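Local coordinates for protein PTS system fructose-specific EIIB component (Bacillus subtilis, PDB 1BLE) that accepts a phosphoryl group from phospho-EIIA on a histidine and passes it to fructose as the sugar is taken up across the cell membrane, at residues L19-K24 / R144-D149; D29-V34 / S54-S59; K68-P73 / A96-K101; D89-I94 / E132-K137. All coordinates share one frame; numbering follows the deposited sequence.

Contact 1: residues L19-K24 / R144-D149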
loop_
_atom_site.group_PDB
_atom_site.type_symbol
_atom_site.label_atom_id
_atom_site.label_comp_id
_atom_site.label_asym_id
_atom_site.label_seq_id
_atom_site.Cartn_x
_atom_site.Cartn_y
_atom_site.Cartn_z
ATOM N N LEU A 19 13.715 12.648 3.223
ATOM C CA LEU A 19 13.951 11.246 3.537
ATOM C C LEU A 19 14.800 10.480 2.505
ATOM O O LEU A 19 15.632 9.658 2.857
ATOM C CB LEU A 19 12.623 10.551 3.762
ATOM C CG LEU A 19 12.690 9.408 4.763
ATOM C CD1 LEU A 19 12.722 9.889 6.192
ATOM C CD2 LEU A 19 11.415 8.649 4.512
ATOM N N THR A 20 14.597 10.790 1.235
ATOM C CA THR A 20 15.321 10.160 0.136
ATOM C C THR A 20 16.816 10.409 0.294
ATOM O O THR A 20 17.650 9.523 0.089
ATOM C CB THR A 20 14.853 10.755 -1.231
ATOM O OG1 THR A 20 13.465 10.460 -1.438
ATOM C CG2 THR A 20 15.655 10.199 -2.397
ATOM N N ARG A 21 17.156 11.612 0.714
ATOM C CA ARG A 21 18.551 11.946 0.872
ATOM C C ARG A 21 19.196 11.120 1.963
ATOM O O ARG A 21 20.318 10.670 1.797
ATOM C CB ARG A 21 18.715 13.450 1.085
ATOM C CG ARG A 21 18.061 14.278 -0.059
ATOM C CD ARG A 21 18.888 15.480 -0.497
ATOM N NE ARG A 21 20.318 15.191 -0.369
ATOM C CZ ARG A 21 21.224 16.035 0.135
ATOM N NH1 ARG A 21 20.860 17.247 0.551
ATOM N NH2 ARG A 21 22.483 15.644 0.295
ATOM N N TRP A 22 18.468 10.843 3.045
ATOM C CA TRP A 22 19.036 10.045 4.129
ATOM C C TRP A 22 19.233 8.639 3.647
ATOM O O TRP A 22 20.254 8.018 3.926
ATOM C CB TRP A 22 18.152 10.055 5.369
ATOM C CG TRP A 22 18.319 11.288 6.120
ATOM C CD1 TRP A 22 17.519 12.387 6.060
ATOM C CD2 TRP A 22 19.411 11.626 6.985
ATOM N NE1 TRP A 22 18.063 13.397 6.815
ATOM C CE2 TRP A 22 19.236 12.967 7.391
ATOM C CE3 TRP A 22 20.542 10.927 7.451
ATOM C CZ2 TRP A 22 20.122 13.635 8.236
ATOM C CZ3 TRP A 22 21.438 11.596 8.310
ATOM C CH2 TRP A 22 21.229 12.941 8.683
ATOM N N ILE A 23 18.272 8.175 2.868
ATOM C CA ILE A 23 18.328 6.835 2.336
ATOM C C ILE A 23 19.541 6.628 1.434
ATOM O O ILE A 23 20.370 5.759 1.700
ATOM C CB ILE A 23 17.013 6.496 1.589
ATOM C CG1 ILE A 23 15.876 6.306 2.608
ATOM C CG2 ILE A 23 17.184 5.261 0.712
ATOM C CD1 ILE A 23 14.520 6.667 2.079
ATOM N N LYS A 24 19.686 7.464 0.400
ATOM C CA LYS A 24 20.819 7.299 -0.541
ATOM C C LYS A 24 22.152 7.275 0.205
ATOM O O LYS A 24 23.050 6.501 -0.116
ATOM C CB LYS A 24 20.829 8.381 -1.662
ATOM N N ARG A 144 18.904 17.987 12.757
ATOM C CA ARG A 144 19.226 18.385 11.395
ATOM C C ARG A 144 18.275 17.763 10.418
ATOM O O ARG A 144 17.671 16.726 10.710
ATOM C CB ARG A 144 20.680 18.122 11.005
ATOM C CG ARG A 144 21.194 16.712 11.184
ATOM C CD ARG A 144 22.532 16.606 10.443
ATOM N NE ARG A 144 23.248 15.387 10.781
ATOM C CZ ARG A 144 24.313 14.945 10.130
ATOM N NH1 ARG A 144 24.800 15.628 9.116
ATOM N NH2 ARG A 144 24.844 13.788 10.445
ATOM N N GLN A 145 18.078 18.437 9.291
ATOM C CA GLN A 145 17.166 17.936 8.269
ATOM C C GLN A 145 17.850 17.012 7.281
ATOM O O GLN A 145 17.372 15.906 7.009
ATOM C CB GLN A 145 16.542 19.089 7.480
ATOM C CG GLN A 145 16.027 20.196 8.348
ATOM C CD GLN A 145 15.003 19.701 9.331
ATOM O OE1 GLN A 145 14.010 19.083 8.928
ATOM N NE2 GLN A 145 15.227 19.963 10.634
ATOM N N LEU A 146 18.964 17.497 6.739
ATOM C CA LEU A 146 19.728 16.782 5.737
ATOM C C LEU A 146 21.102 16.231 6.167
ATOM O O LEU A 146 21.641 16.609 7.209
ATOM C CB LEU A 146 19.859 17.726 4.558
ATOM C CG LEU A 146 18.540 18.359 4.111
ATOM C CD1 LEU A 146 18.799 19.099 2.837
ATOM C CD2 LEU A 146 17.477 17.301 3.855
ATOM N N PRO A 147 21.641 15.251 5.431
ATOM C CA PRO A 147 22.947 14.723 5.822
ATOM C C PRO A 147 24.038 15.774 5.674
ATOM O O PRO A 147 25.128 15.632 6.212
ATOM C CB PRO A 147 23.144 13.573 4.861
ATOM C CG PRO A 147 21.774 13.065 4.714
ATOM C CD PRO A 147 20.985 14.324 4.495
ATOM N N SER A 148 23.717 16.847 4.968
ATOM C CA SER A 148 24.646 17.960 4.739
ATOM C C SER A 148 24.558 19.156 5.677
ATOM O O SER A 148 25.371 20.054 5.602
ATOM C CB SER A 148 24.540 18.460 3.299
ATOM O OG SER A 148 23.231 18.301 2.789
ATOM N N ASP A 149 23.531 19.219 6.502
ATOM C CA ASP A 149 23.425 20.317 7.442
ATOM C C ASP A 149 24.374 19.845 8.534
ATOM O O ASP A 149 24.611 18.638 8.647
ATOM C CB ASP A 149 21.979 20.453 7.957
ATOM C CG ASP A 149 20.993 20.943 6.877
ATOM O OD1 ASP A 149 21.343 21.899 6.146
ATOM O OD2 ASP A 149 19.870 20.393 6.741
#

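Contact 2: residues D29-V34 / S54-S59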
loop_
_atom_site.group_PDB
_atom_site.type_symbol
_atom_site.label_atom_id
_atom_site.label_comp_id
_atom_site.label_asym_id
_atom_site.label_seq_id
_atom_site.Cartn_x
_atom_site.Cartn_y
_atom_site.Cartn_z
ATOM N N ASP A 29 17.625 -0.598 2.951
ATOM C CA ASP A 29 16.743 -1.439 2.155
ATOM C C ASP A 29 15.290 -1.026 2.417
ATOM O O ASP A 29 14.473 -0.878 1.484
ATOM C CB ASP A 29 16.914 -2.932 2.530
ATOM C CG ASP A 29 18.406 -3.408 2.582
ATOM O OD1 ASP A 29 19.212 -3.096 1.672
ATOM O OD2 ASP A 29 18.770 -4.158 3.522
ATOM N N ARG A 30 15.000 -0.761 3.688
ATOM C CA ARG A 30 13.649 -0.412 4.118
ATOM C C ARG A 30 13.466 0.742 5.099
ATOM O O ARG A 30 14.364 1.045 5.875
ATOM C CB ARG A 30 13.012 -1.646 4.726
ATOM C CG ARG A 30 13.904 -2.331 5.706
ATOM C CD ARG A 30 13.395 -3.743 5.942
ATOM N NE ARG A 30 13.583 -4.660 4.805
ATOM C CZ ARG A 30 12.823 -5.738 4.592
ATOM N NH1 ARG A 30 11.815 -6.016 5.429
ATOM N NH2 ARG A 30 13.113 -6.581 3.598
ATOM N N ILE A 31 12.273 1.347 5.062
ATOM C CA ILE A 31 11.876 2.439 5.939
ATOM C C ILE A 31 10.700 1.932 6.746
ATOM O O ILE A 31 9.704 1.499 6.193
ATOM C CB ILE A 31 11.381 3.643 5.154
ATOM C CG1 ILE A 31 12.519 4.252 4.403
ATOM C CG2 ILE A 31 10.866 4.737 6.072
ATOM C CD1 ILE A 31 12.062 5.463 3.672
ATOM N N ILE A 32 10.791 2.001 8.057
ATOM C CA ILE A 32 9.688 1.538 8.848
ATOM C C ILE A 32 9.183 2.655 9.747
ATOM O O ILE A 32 9.966 3.314 10.435
ATOM C CB ILE A 32 10.112 0.339 9.694
ATOM C CG1 ILE A 32 10.611 -0.775 8.790
ATOM C CG2 ILE A 32 8.961 -0.151 10.523
ATOM C CD1 ILE A 32 11.513 -1.741 9.503
ATOM N N VAL A 33 7.881 2.908 9.694
ATOM C CA VAL A 33 7.273 3.932 10.565
ATOM C C VAL A 33 6.827 3.181 11.814
ATOM O O VAL A 33 6.123 2.164 11.734
ATOM C CB VAL A 33 6.069 4.653 9.877
ATOM C CG1 VAL A 33 5.292 5.476 10.867
ATOM C CG2 VAL A 33 6.583 5.572 8.834
ATOM N N VAL A 34 7.330 3.613 12.960
ATOM C CA VAL A 34 7.002 2.942 14.220
ATOM C C VAL A 34 6.055 3.856 15.009
ATOM O O VAL A 34 6.419 4.967 15.384
ATOM C CB VAL A 34 8.313 2.631 15.024
ATOM C CG1 VAL A 34 8.036 1.789 16.219
ATOM C CG2 VAL A 34 9.337 1.929 14.139
ATOM N N SER A 54 10.277 4.280 -4.521
ATOM C CA SER A 54 10.376 2.895 -5.004
ATOM C C SER A 54 11.840 2.485 -4.953
ATOM O O SER A 54 12.732 3.345 -4.923
ATOM C CB SER A 54 9.828 2.755 -6.420
ATOM N N ASN A 55 12.087 1.183 -5.014
ATOM C CA ASN A 55 13.440 0.640 -4.881
ATOM C C ASN A 55 13.677 0.623 -3.378
ATOM O O ASN A 55 14.789 0.341 -2.908
ATOM C CB ASN A 55 14.528 1.492 -5.566
ATOM N N VAL A 56 12.642 1.004 -2.627
ATOM C CA VAL A 56 12.710 0.976 -1.162
ATOM C C VAL A 56 11.421 0.420 -0.543
ATOM O O VAL A 56 10.323 0.934 -0.785
ATOM C CB VAL A 56 12.993 2.338 -0.551
ATOM C CG1 VAL A 56 13.674 2.147 0.808
ATOM C CG2 VAL A 56 13.854 3.152 -1.478
ATOM N N LYS A 57 11.557 -0.660 0.215
ATOM C CA LYS A 57 10.415 -1.282 0.852
ATOM C C LYS A 57 10.066 -0.404 2.062
ATOM O O LYS A 57 10.936 0.176 2.685
ATOM C CB LYS A 57 10.745 -2.745 1.232
ATOM C CG LYS A 57 11.274 -3.614 0.032
ATOM C CD LYS A 57 11.772 -5.027 0.441
ATOM C CE LYS A 57 12.698 -5.668 -0.622
ATOM N NZ LYS A 57 13.989 -4.904 -0.823
ATOM N N ALA A 58 8.781 -0.238 2.328
ATOM C CA ALA A 58 8.310 0.603 3.400
ATOM C C ALA A 58 7.169 -0.067 4.095
ATOM O O ALA A 58 6.409 -0.761 3.475
ATOM C CB ALA A 58 7.837 1.861 2.832
ATOM N N SER A 59 7.028 0.138 5.387
ATOM C CA SER A 59 5.889 -0.458 6.095
ATOM C C SER A 59 5.681 0.251 7.417
ATOM O O SER A 59 6.572 0.954 7.897
ATOM C CB SER A 59 6.082 -1.957 6.317
ATOM O OG SER A 59 6.910 -2.179 7.444
#

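Contact 3: residues K68-P73 / A96-K101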
loop_
_atom_site.group_PDB
_atom_site.type_symbol
_atom_site.label_atom_id
_atom_site.label_comp_id
_atom_site.label_asym_id
_atom_site.label_seq_id
_atom_site.Cartn_x
_atom_site.Cartn_y
_atom_site.Cartn_z
ATOM N N LYS A 68 9.419 -7.064 18.076
ATOM C CA LYS A 68 9.455 -8.461 17.616
ATOM C C LYS A 68 10.249 -8.630 16.357
ATOM O O LYS A 68 11.098 -9.506 16.306
ATOM C CB LYS A 68 8.066 -9.053 17.407
ATOM N N ALA A 69 10.056 -7.739 15.384
ATOM C CA ALA A 69 10.782 -7.821 14.109
ATOM C C ALA A 69 12.278 -7.562 14.266
ATOM O O ALA A 69 13.087 -8.270 13.687
ATOM C CB ALA A 69 10.190 -6.879 13.095
ATOM N N PHE A 70 12.640 -6.589 15.090
ATOM C CA PHE A 70 14.037 -6.257 15.296
ATOM C C PHE A 70 14.879 -7.460 15.629
ATOM O O PHE A 70 16.044 -7.543 15.233
ATOM C CB PHE A 70 14.204 -5.264 16.427
ATOM C CG PHE A 70 15.629 -4.954 16.716
ATOM C CD1 PHE A 70 16.456 -4.465 15.709
ATOM C CD2 PHE A 70 16.168 -5.167 17.973
ATOM C CE1 PHE A 70 17.806 -4.181 15.945
ATOM C CE2 PHE A 70 17.520 -4.883 18.221
ATOM C CZ PHE A 70 18.337 -4.389 17.201
ATOM N N HIS A 71 14.292 -8.376 16.396
ATOM C CA HIS A 71 14.988 -9.589 16.830
ATOM C C HIS A 71 14.727 -10.801 15.942
ATOM O O HIS A 71 15.451 -11.794 16.016
ATOM C CB HIS A 71 14.670 -9.920 18.307
ATOM C CG HIS A 71 15.100 -8.855 19.275
ATOM N ND1 HIS A 71 14.204 -8.077 19.971
ATOM C CD2 HIS A 71 16.332 -8.403 19.609
ATOM C CE1 HIS A 71 14.851 -7.188 20.687
ATOM N NE2 HIS A 71 16.152 -7.360 20.488
ATOM N N SER A 72 13.702 -10.744 15.104
ATOM C CA SER A 72 13.447 -11.896 14.232
ATOM C C SER A 72 14.636 -12.193 13.312
ATOM O O SER A 72 15.371 -11.286 12.902
ATOM C CB SER A 72 12.191 -11.722 13.390
ATOM O OG SER A 72 12.222 -12.644 12.318
ATOM N N PRO A 73 14.869 -13.483 13.024
ATOM C CA PRO A 73 15.965 -13.935 12.166
ATOM C C PRO A 73 15.782 -13.670 10.666
ATOM O O PRO A 73 16.759 -13.686 9.905
ATOM C CB PRO A 73 16.039 -15.429 12.502
ATOM C CG PRO A 73 15.586 -15.473 13.939
ATOM C CD PRO A 73 14.359 -14.624 13.811
ATOM N N ALA A 96 11.488 -2.379 25.004
ATOM C CA ALA A 96 11.032 -3.624 24.390
ATOM C C ALA A 96 12.295 -4.396 23.930
ATOM O O ALA A 96 12.213 -5.514 23.408
ATOM C CB ALA A 96 10.062 -3.349 23.238
ATOM N N GLY A 97 13.461 -3.778 24.139
ATOM C CA GLY A 97 14.719 -4.429 23.817
ATOM C C GLY A 97 15.392 -4.154 22.496
ATOM O O GLY A 97 16.153 -4.993 22.008
ATOM N N VAL A 98 15.151 -2.972 21.939
ATOM C CA VAL A 98 15.728 -2.581 20.666
ATOM C C VAL A 98 16.646 -1.410 20.981
ATOM O O VAL A 98 16.181 -0.331 21.288
ATOM C CB VAL A 98 14.617 -2.138 19.654
ATOM C CG1 VAL A 98 15.209 -1.949 18.274
ATOM C CG2 VAL A 98 13.483 -3.168 19.605
ATOM N N PRO A 99 17.967 -1.616 20.921
ATOM C CA PRO A 99 18.903 -0.531 21.216
ATOM C C PRO A 99 18.979 0.512 20.100
ATOM O O PRO A 99 19.220 0.194 18.923
ATOM C CB PRO A 99 20.238 -1.272 21.351
ATOM C CG PRO A 99 20.152 -2.276 20.261
ATOM C CD PRO A 99 18.694 -2.798 20.423
ATOM N N ILE A 100 18.772 1.765 20.468
ATOM C CA ILE A 100 18.874 2.834 19.496
ATOM C C ILE A 100 20.011 3.759 19.973
ATOM O O ILE A 100 19.984 4.289 21.074
ATOM C CB ILE A 100 17.494 3.483 19.294
ATOM C CG1 ILE A 100 16.636 2.519 18.471
ATOM C CG2 ILE A 100 17.623 4.828 18.625
ATOM C CD1 ILE A 100 15.189 2.837 18.443
ATOM N N LYS A 101 21.077 3.829 19.194
ATOM C CA LYS A 101 22.218 4.638 19.595
ATOM C C LYS A 101 21.972 6.150 19.488
ATOM O O LYS A 101 22.172 6.890 20.454
ATOM C CB LYS A 101 23.463 4.250 18.776
#

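Contact 4: residues D89-I94 / E132-K137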
loop_
_atom_site.group_PDB
_atom_site.type_symbol
_atom_site.label_atom_id
_atom_site.label_comp_id
_atom_site.label_asym_id
_atom_site.label_seq_id
_atom_site.Cartn_x
_atom_site.Cartn_y
_atom_site.Cartn_z
ATOM N N ASP A 89 7.390 7.093 21.792
ATOM C CA ASP A 89 7.382 5.800 21.151
ATOM C C ASP A 89 8.839 5.308 21.025
ATOM O O ASP A 89 9.050 4.115 20.920
ATOM C CB ASP A 89 6.743 5.905 19.768
ATOM C CG ASP A 89 5.269 6.226 19.814
ATOM O OD1 ASP A 89 4.538 5.554 20.559
ATOM O OD2 ASP A 89 4.829 7.111 19.051
ATOM N N ILE A 90 9.835 6.203 21.005
ATOM C CA ILE A 90 11.233 5.755 20.897
ATOM C C ILE A 90 11.618 5.130 22.222
ATOM O O ILE A 90 12.336 4.138 22.274
ATOM C CB ILE A 90 12.229 6.874 20.616
ATOM C CG1 ILE A 90 11.941 7.559 19.277
ATOM C CG2 ILE A 90 13.589 6.272 20.527
ATOM C CD1 ILE A 90 13.040 8.526 18.825
ATOM N N VAL A 91 11.125 5.742 23.294
ATOM C CA VAL A 91 11.340 5.257 24.661
ATOM C C VAL A 91 10.598 3.916 24.757
ATOM O O VAL A 91 11.217 2.909 25.086
ATOM C CB VAL A 91 10.817 6.295 25.719
ATOM C CG1 VAL A 91 10.407 5.595 27.018
ATOM C CG2 VAL A 91 11.884 7.385 25.965
ATOM N N SER A 92 9.308 3.894 24.392
ATOM C CA SER A 92 8.527 2.662 24.406
ATOM C C SER A 92 9.251 1.539 23.655
ATOM O O SER A 92 9.246 0.398 24.111
ATOM C CB SER A 92 7.182 2.853 23.737
ATOM O OG SER A 92 6.413 3.816 24.406
ATOM N N LEU A 93 9.905 1.856 22.533
ATOM C CA LEU A 93 10.586 0.829 21.727
ATOM C C LEU A 93 11.829 0.305 22.389
ATOM O O LEU A 93 12.213 -0.841 22.153
ATOM C CB LEU A 93 10.938 1.324 20.308
ATOM C CG LEU A 93 11.623 0.373 19.318
ATOM C CD1 LEU A 93 10.743 -0.833 18.983
ATOM C CD2 LEU A 93 12.027 1.137 18.073
ATOM N N ILE A 94 12.494 1.157 23.161
ATOM C CA ILE A 94 13.715 0.745 23.856
ATOM C C ILE A 94 13.357 -0.138 25.056
ATOM O O ILE A 94 14.088 -1.064 25.393
ATOM C CB ILE A 94 14.551 1.956 24.286
ATOM C CG1 ILE A 94 15.107 2.644 23.043
ATOM C CG2 ILE A 94 15.695 1.537 25.154
ATOM C CD1 ILE A 94 15.714 4.021 23.300
ATOM N N GLU A 132 14.184 13.877 27.778
ATOM C CA GLU A 132 15.041 13.749 28.972
ATOM C C GLU A 132 15.416 12.272 29.090
ATOM O O GLU A 132 16.581 11.894 28.875
ATOM C CB GLU A 132 14.325 14.191 30.265
ATOM C CG GLU A 132 13.793 15.647 30.317
ATOM C CD GLU A 132 14.864 16.732 30.567
ATOM O OE1 GLU A 132 16.055 16.537 30.204
ATOM O OE2 GLU A 132 14.491 17.811 31.107
ATOM N N THR A 133 14.413 11.437 29.362
ATOM C CA THR A 133 14.622 9.992 29.470
ATOM C C THR A 133 15.597 9.426 28.410
ATOM O O THR A 133 16.264 8.432 28.633
ATOM C CB THR A 133 13.302 9.249 29.254
ATOM O OG1 THR A 133 12.294 9.757 30.135
ATOM C CG2 THR A 133 13.484 7.763 29.450
ATOM N N LEU A 134 15.610 10.037 27.230
ATOM C CA LEU A 134 16.444 9.580 26.132
ATOM C C LEU A 134 17.892 9.903 26.331
ATOM O O LEU A 134 18.770 9.222 25.785
ATOM C CB LEU A 134 15.952 10.161 24.819
ATOM C CG LEU A 134 14.678 9.492 24.354
ATOM C CD1 LEU A 134 14.152 10.224 23.149
ATOM C CD2 LEU A 134 14.980 8.033 24.061
ATOM N N SER A 135 18.152 10.986 27.050
ATOM C CA SER A 135 19.528 11.351 27.303
ATOM C C SER A 135 19.968 10.531 28.515
ATOM O O SER A 135 21.162 10.282 28.710
ATOM C CB SER A 135 19.670 12.840 27.561
ATOM O OG SER A 135 21.008 13.208 27.323
ATOM N N ASP A 136 18.980 10.061 29.280
ATOM C CA ASP A 136 19.234 9.234 30.459
ATOM C C ASP A 136 19.639 7.826 30.067
ATOM O O ASP A 136 20.396 7.156 30.776
ATOM C CB ASP A 136 17.995 9.159 31.347
ATOM C CG ASP A 136 18.023 10.175 32.472
ATOM O OD1 ASP A 136 18.687 11.234 32.314
ATOM O OD2 ASP A 136 17.383 9.912 33.518
ATOM N N LYS A 137 19.048 7.347 28.991
ATOM C CA LYS A 137 19.368 6.040 28.497
ATOM C C LYS A 137 20.634 6.175 27.663
ATOM O O LYS A 137 21.058 5.225 27.012
ATOM C CB LYS A 137 18.222 5.541 27.649
ATOM C CG LYS A 137 17.037 5.170 28.459
ATOM C CD LYS A 137 17.379 3.924 29.230
ATOM C CE LYS A 137 16.246 2.933 29.140
ATOM N NZ LYS A 137 14.954 3.618 29.486
#

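Contact 1: residues L19-K24 / R144-D149
On one flank of the open alpha/beta fold, the indole of Trp22 on helix 18-26 meets Gln145 and Pro147 in the loop that follows strand 140-143. The Gln145 side chain lies about 8 Å from that of His15, the active-site histidine phosphorylated during transfer. The CG of Trp22, anti to the carbonyl carbon (chi1 -79°), directs the ring to the loop. At its rim, Trp22 NE1 donates a nearly straight hydrogen bond to Gln145 O (2.6 Å, 166° at the hydrogen), with the oxygen close to the ring plane. Over a face, Pro147 CG stands 3.5 Å from the centre of the six-membered ring of Trp22, a CH-pi contact. At the rim of the six-membered ring, Trp22 CH2 meets a face of the Arg144 guanidinium, 3.8 Å from Arg144 NE; the two planes are 88° apart. That guanidinium is held by a salt bridge from Arg144 NE to Glu142 and by a bond from Arg144 NH1 to Asp149 O (3.1 Å). Arg21 NH1 adds a weak bond to Ser148 OG (3.4 Å). An alanine in place of Trp22 would probably leave Gln145 O without this donor and Pro147 CG without the ring it rests on. Gln145 NE2 is hydrogen-bonded to Gly106 O on strand 102-107, so that bond ties the loop to the sheet, and the indole ties it to the helix through a directional bond and an apolar face.

Contact 2: residues D29-V34 / S54-S59
Ile31 pairs with Ala58 in parallel strands, and its backbone bonds to the residues that flank Ala58: Ile31 N donates to Lys57 O at 3.0 Å, and Ser59 N donates to Ile31 O at 3.1 Å. The same ladder is extended at both ends, by Lys57 N to Asp29 O (3.2 Å) and by Val33 N to Ser59 O (3.0 Å). The short axes run 4.7 Å apart and diverge by 9°. Beyond the backbone, neighbouring side chains on the sheet meet in two ways. On one face, Arg30 and Lys57 lie beside each other, with Arg30 NH2 3.8 Å from Lys57 CD. The bend at the end of the lysine chain (chi4 64°) sets NZ, which stays 4.8 Å from Arg30 NH2, so two like charges probably repel each other mildly here. On the other face, Val56 CG1 approaches Ile31 CG1 at 4.3 Å. A second shell fixes the strand start: Asp29 OD2 accepts a hydrogen bond from Thr79 N. Strand 30-34 is thus hemmed between strand 57-61 and strand 79-84. Helix 63-71 packs on the Ile32 face through Met66, and helix 18-26 packs on the Ile31 face through Leu19 and Ile23. Strand 57-61 forms an edge of the sheet within its chain, and there Met43 of the second subunit packs on Ile32 and Ser59.

Contact 3: residues K68-P73 / A96-K101
Phe70, in the last turn of helix 63-71, packs against Val98 and Pro99 in the loop that leads from helix 88-94 into strand 102-107, at one end of the alpha/beta fold. The inner part is tightly packed. Val98 CG1 sits over one face of the Phe70 ring, 3.5 Å from its centroid and 19° off the normal, a CH-pi contact. The ring reaches the loop because its CG stands anti to the backbone N (chi1 177°). Pro99 CD approaches the same ring obliquely, 3.3 Å from Phe70 CE2. Behind them the packing goes on into the sheet and the next helix: Ile4 of strand 3-10 touches both Phe70 and Val98, and Leu93 lies against Val98. An alanine at Phe70 would probably leave Val98 CG1 and Pro99 CD without their aromatic partner and open a gap between helix end and loop, although CB would still face the valine methyls. The outer part is looser and faces solvent. Here the exposed His71 leans toward exposed Gly97, and touches Val98 with nothing closer than 4.4 Å, from His71 CE1 to Val98 CG2. The imidazole is steadied on its helix side by a weak hydrogen bond from ND1 to Ala67 O, and Phe70 CD2 lies over one of its faces. Gly97 has a positive phi of 96°, where a CB would be jammed against the carbonyl oxygen of Ala96.

Contact 4: residues D89-I94 / E132-K137
Leu134 on helix 125-136 and Ile90, Val91 and Ile94 on helix 88-94 supply the apolar contact. One methyl, Leu134 CD2, is common to all three partners: it lies 3.7 Å from Val91 CG2, 4.1 Å from Ile94 CD1 and 4.2 Å from Ile90 CG2. Thr133 joins with its methyl, 3.9 Å from Thr133 CG2 to Val91 CG2. Its chi1 of -53° puts CG2 anti to the backbone N and OG1 beside that N, where OG1 bonds to Lys129 O of its own helix. The aliphatic part of a charged side chain makes the next kind of contact: Lys137 CE lies 4.3 Å from Ile94 CG2, just past the helix end. Hydrogen bonds do not bridge the two segments; the backbone bonds run within each helix, as where Lys137 N donates to Thr133 O. Outside the pair, Pro87 touches Leu134, while Phe84 of strand 79-84 supports Ile90. The short axes pass 10.2 Å apart at a crossing angle of 37°. The two helices lie side by side on one face of the mostly parallel sheet, as neighbouring helices do in an open, doubly wound alpha/beta fold.

In the fold
The four contacts are spread around one mixed sheet, which contact 2 belongs to directly. Helix 18-26 of contact 1 lies over the sheet face that carries Ile31, and the two contacts touch there, Ile23 CD1 coming within 3.2 Å of Ile31 CD1; their centres are about 15 Å apart. Contacts 3 and 4 belong to the other face, with centres about 14 Å apart, joined where Leu93 packs on Val98 and Ile100. Contacts 1 and 4 lie on opposite sides of the chain's centre, with centres about 23 Å apart. Along the chain, contact 2 closes before contacts 3 and 4 open; these two alternate, and contact 1 spans all three. Helix layers on both faces thus join distant chain regions, with contact 1 nearest the histidine that accepts the phosphoryl group.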